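Local coordinates for protein CurF (Lyngbya majuscula, PDB 5DP2) that probably forms the cyclopropane ring of curacin A, as an NADP-binding enoyl reductase-type cyclopropanase of a polyketide synthase pathway, at residues A[120-128]-A[289-297]. Residues are numbered along the deposited sequence; the frame is centred on the assembly and turned at random.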
loop_
_atom_site.group_PDB
_atom_site.type_symbol
_atom_site.label_atom_id
_atom_site.label_comp_id
_atom_site.label_asym_id
_atom_site.label_seq_id
_atom_site.Cartn_x
_atom_site.Cartn_y
_atom_site.Cartn_z
ATOM N N SER A 120 -6.276 -6.591 18.638
ATOM C CA SER A 120 -7.461 -7.431 18.719
ATOM C C SER A 120 -7.339 -8.646 17.801
ATOM O O SER A 120 -6.713 -8.551 16.729
ATOM C CB SER A 120 -8.678 -6.614 18.288
ATOM O OG SER A 120 -9.722 -7.437 17.832
ATOM N N PRO A 121 -8.009 -9.750 18.131
ATOM C CA PRO A 121 -8.019 -10.876 17.193
ATOM C C PRO A 121 -8.548 -10.532 15.810
ATOM O O PRO A 121 -8.128 -11.153 14.846
ATOM C CB PRO A 121 -8.930 -11.921 17.869
ATOM C CG PRO A 121 -9.163 -11.454 19.207
ATOM C CD PRO A 121 -8.697 -10.068 19.392
ATOM N N ASP A 122 -9.490 -9.593 15.719
ATOM C CA ASP A 122 -10.078 -9.192 14.435
ATOM C C ASP A 122 -9.154 -8.319 13.586
ATOM O O ASP A 122 -9.504 -7.953 12.465
ATOM C CB ASP A 122 -11.400 -8.466 14.644
ATOM C CG ASP A 122 -12.483 -9.358 15.240
ATOM O OD1 ASP A 122 -12.401 -10.613 15.165
ATOM O OD2 ASP A 122 -13.451 -8.786 15.781
ATOM N N ASP A 123 -7.983 -7.999 14.101
ATOM C CA ASP A 123 -6.990 -7.214 13.369
ATOM C C ASP A 123 -5.930 -8.080 12.703
ATOM O O ASP A 123 -4.943 -7.538 12.197
ATOM C CB ASP A 123 -6.197 -6.282 14.336
ATOM C CG ASP A 123 -7.007 -5.254 15.036
ATOM O OD1 ASP A 123 -7.779 -4.647 14.333
ATOM O OD2 ASP A 123 -6.813 -5.022 16.257
ATOM N N LEU A 124 -6.089 -9.405 12.771
ATOM C CA LEU A 124 -5.102 -10.341 12.262
ATOM C C LEU A 124 -5.714 -11.218 11.175
ATOM O O LEU A 124 -6.912 -11.567 11.238
ATOM C CB LEU A 124 -4.613 -11.241 13.405
ATOM C CG LEU A 124 -3.936 -10.493 14.554
ATOM C CD1 LEU A 124 -3.558 -11.488 15.654
ATOM C CD2 LEU A 124 -2.738 -9.699 14.072
ATOM N N LEU A 125 -4.882 -11.611 10.216
ATOM C CA LEU A 125 -5.241 -12.500 9.108
ATOM C C LEU A 125 -4.216 -13.626 9.058
ATOM O O LEU A 125 -3.045 -13.420 9.336
ATOM C CB LEU A 125 -5.228 -11.727 7.784
ATOM C CG LEU A 125 -6.227 -10.552 7.694
ATOM C CD1 LEU A 125 -5.921 -9.725 6.449
ATOM C CD2 LEU A 125 -7.672 -11.037 7.704
ATOM N N ALA A 126 -4.648 -14.824 8.698
ATOM C CA ALA A 126 -3.724 -15.947 8.598
ATOM C C ALA A 126 -2.746 -15.751 7.436
ATOM O O ALA A 126 -3.141 -15.501 6.291
ATOM C CB ALA A 126 -4.499 -17.247 8.416
ATOM N N LYS A 127 -1.460 -15.873 7.742
ATOM C CA LYS A 127 -0.420 -15.753 6.714
ATOM C C LYS A 127 -0.497 -16.959 5.755
ATOM O O LYS A 127 -0.609 -18.080 6.225
ATOM C CB LYS A 127 0.959 -15.754 7.358
ATOM C CG LYS A 127 2.097 -15.657 6.351
ATOM C CD LYS A 127 3.412 -15.720 7.082
ATOM C CE LYS A 127 4.491 -16.320 6.256
ATOM N NZ LYS A 127 4.271 -17.804 6.082
ATOM N N PRO A 128 -0.364 -16.747 4.432
ATOM C CA PRO A 128 -0.244 -17.899 3.523
ATOM C C PRO A 128 0.972 -18.763 3.926
ATOM O O PRO A 128 2.085 -18.269 4.047
ATOM C CB PRO A 128 -0.036 -17.226 2.149
ATOM C CG PRO A 128 -0.693 -15.879 2.286
ATOM C CD PRO A 128 -0.367 -15.470 3.684
ATOM N N LYS A 289 -14.071 -2.765 10.603
ATOM C CA LYS A 289 -13.061 -3.840 10.689
ATOM C C LYS A 289 -13.362 -5.066 9.852
ATOM O O LYS A 289 -12.470 -5.881 9.610
ATOM C CB LYS A 289 -12.743 -4.227 12.128
ATOM C CG LYS A 289 -11.920 -3.172 12.840
ATOM C CD LYS A 289 -11.077 -3.726 13.964
ATOM C CE LYS A 289 -10.204 -2.629 14.534
ATOM N NZ LYS A 289 -9.555 -3.051 15.797
ATOM N N GLN A 290 -14.605 -5.197 9.405
ATOM C CA GLN A 290 -14.933 -6.281 8.474
ATOM C C GLN A 290 -14.448 -5.991 7.070
ATOM O O GLN A 290 -14.420 -6.897 6.242
ATOM C CB GLN A 290 -16.425 -6.592 8.484
ATOM C CG GLN A 290 -16.925 -7.223 9.779
ATOM C CD GLN A 290 -16.150 -8.486 10.151
ATOM O OE1 GLN A 290 -15.983 -9.392 9.328
ATOM N NE2 GLN A 290 -15.655 -8.540 11.390
ATOM N N PHE A 291 -14.070 -4.760 6.763
ATOM C CA PHE A 291 -13.616 -4.423 5.419
ATOM C C PHE A 291 -12.392 -5.255 5.027
ATOM O O PHE A 291 -12.374 -5.900 3.957
ATOM C CB PHE A 291 -13.371 -2.919 5.365
ATOM C CG PHE A 291 -12.857 -2.388 4.051
ATOM C CD1 PHE A 291 -13.702 -2.243 2.992
ATOM C CD2 PHE A 291 -11.567 -1.949 3.890
ATOM C CE1 PHE A 291 -13.282 -1.733 1.805
ATOM C CE2 PHE A 291 -11.140 -1.409 2.679
ATOM C CZ PHE A 291 -12.009 -1.310 1.643
ATOM N N HIS A 292 -11.367 -5.287 5.890
ATOM C CA HIS A 292 -10.185 -6.048 5.533
ATOM C C HIS A 292 -10.465 -7.546 5.496
ATOM O O HIS A 292 -9.863 -8.270 4.696
ATOM C CB HIS A 292 -8.970 -5.719 6.408
ATOM C CG HIS A 292 -9.072 -6.141 7.840
ATOM N ND1 HIS A 292 -9.281 -5.238 8.863
ATOM C CD2 HIS A 292 -8.916 -7.351 8.423
ATOM C CE1 HIS A 292 -9.286 -5.890 10.014
ATOM N NE2 HIS A 292 -9.083 -7.172 9.772
ATOM N N ALA A 293 -11.345 -8.030 6.370
ATOM C CA ALA A 293 -11.685 -9.443 6.402
ATOM C C ALA A 293 -12.343 -9.877 5.095
ATOM O O ALA A 293 -12.022 -10.933 4.548
ATOM C CB ALA A 293 -12.628 -9.724 7.574
ATOM N N LYS A 294 -13.261 -9.059 4.587
ATOM C CA LYS A 294 -13.935 -9.400 3.344
ATOM C C LYS A 294 -12.999 -9.338 2.139
ATOM O O LYS A 294 -13.099 -10.181 1.240
ATOM C CB LYS A 294 -15.154 -8.527 3.162
ATOM C CG LYS A 294 -16.229 -8.809 4.199
ATOM C CD LYS A 294 -17.459 -7.955 3.983
ATOM C CE LYS A 294 -17.265 -6.552 4.518
ATOM N NZ LYS A 294 -18.500 -5.736 4.320
ATOM N N LEU A 295 -12.068 -8.376 2.131
ATOM C CA LEU A 295 -11.100 -8.363 1.044
ATOM C C LEU A 295 -10.209 -9.592 1.097
ATOM O O LEU A 295 -9.907 -10.189 0.046
ATOM C CB LEU A 295 -10.275 -7.071 1.084
ATOM C CG LEU A 295 -11.002 -5.781 0.748
ATOM C CD1 LEU A 295 -10.162 -4.544 1.027
ATOM C CD2 LEU A 295 -11.471 -5.745 -0.680
ATOM N N TRP A 296 -9.777 -10.000 2.301
ATOM C CA TRP A 296 -8.932 -11.192 2.399
ATOM C C TRP A 296 -9.686 -12.472 2.001
ATOM O O TRP A 296 -9.088 -13.414 1.499
ATOM C CB TRP A 296 -8.319 -11.313 3.799
ATOM C CG TRP A 296 -7.188 -12.298 3.934
ATOM C CD1 TRP A 296 -7.095 -13.313 4.852
ATOM C CD2 TRP A 296 -5.964 -12.365 3.167
ATOM N NE1 TRP A 296 -5.918 -13.980 4.709
ATOM C CE2 TRP A 296 -5.192 -13.417 3.695
ATOM C CE3 TRP A 296 -5.439 -11.641 2.089
ATOM C CZ2 TRP A 296 -3.941 -13.768 3.181
ATOM C CZ3 TRP A 296 -4.187 -11.990 1.570
ATOM C CH2 TRP A 296 -3.468 -13.055 2.106
ATOM N N ASP A 297 -11.003 -12.495 2.206
ATOM C CA ASP A 297 -11.788 -13.645 1.741
ATOM C C ASP A 297 -11.589 -13.861 0.238
ATOM O O ASP A 297 -11.598 -15.001 -0.227
ATOM C CB ASP A 297 -13.281 -13.463 2.016
ATOM C CG ASP A 297 -13.667 -13.609 3.467
ATOM O OD1 ASP A 297 -12.937 -14.261 4.235
ATOM O OD2 ASP A 297 -14.742 -13.066 3.810
HETATM O O HOH W 1 -11.950 -8.183 10.933
#
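D123 and K289, in one of the lysine's two modelled conformers, illustrate how a charged pair can join a turn to residues 289-297, which run into a helix on another part of the chain. In that conformer the extended K289 side chain carries NZ to the syn lone pair of D123 OD1, a salt bridge of 2.8 Å. The carboxylate's other oxygen, OD2, accepts the backbone N of S120 at 2.9 Å, so both oxygens are engaged. Replacing D123 with alanine removes the carboxylate and would probably leave the K289 ammonium without this counter-charge and the S120 N-H without this acceptor.

A hydrogen bond to a backbone carbonyl continues the link. H292 NE2 donates to D122 O across 2.8 Å, nearly in the ring plane but bent at hydrogen (133°). A water sits between D122 O and K289 O, within hydrogen-bonding distance of each.

Apolar packing takes over further along. W296 has CG anti to its N (chi1 -166°), which sends the indole toward strand 124-126. L125 lies over one face of it, its CB 4.1 Å from the five-membered ring's centroid in a CH-pi contact, while CD2 of L125 also meets the edge of H292, 4.0 Å from CD2 of that ring. At the indole's edge, CG of P128 touches CH2 of W296 at 4.0 Å. F140 and F144 of helix 140-153 also pack on L125.

Strand 124-126 and helix segment 290-297 run almost parallel, 12° apart, with axes 9.7 Å from each other. Helix 290-305 thus packs beside the GroES-like region of a medium-chain dehydrogenase/reductase-type fold, the side chain of H292 about 12 Å from the bound NADP.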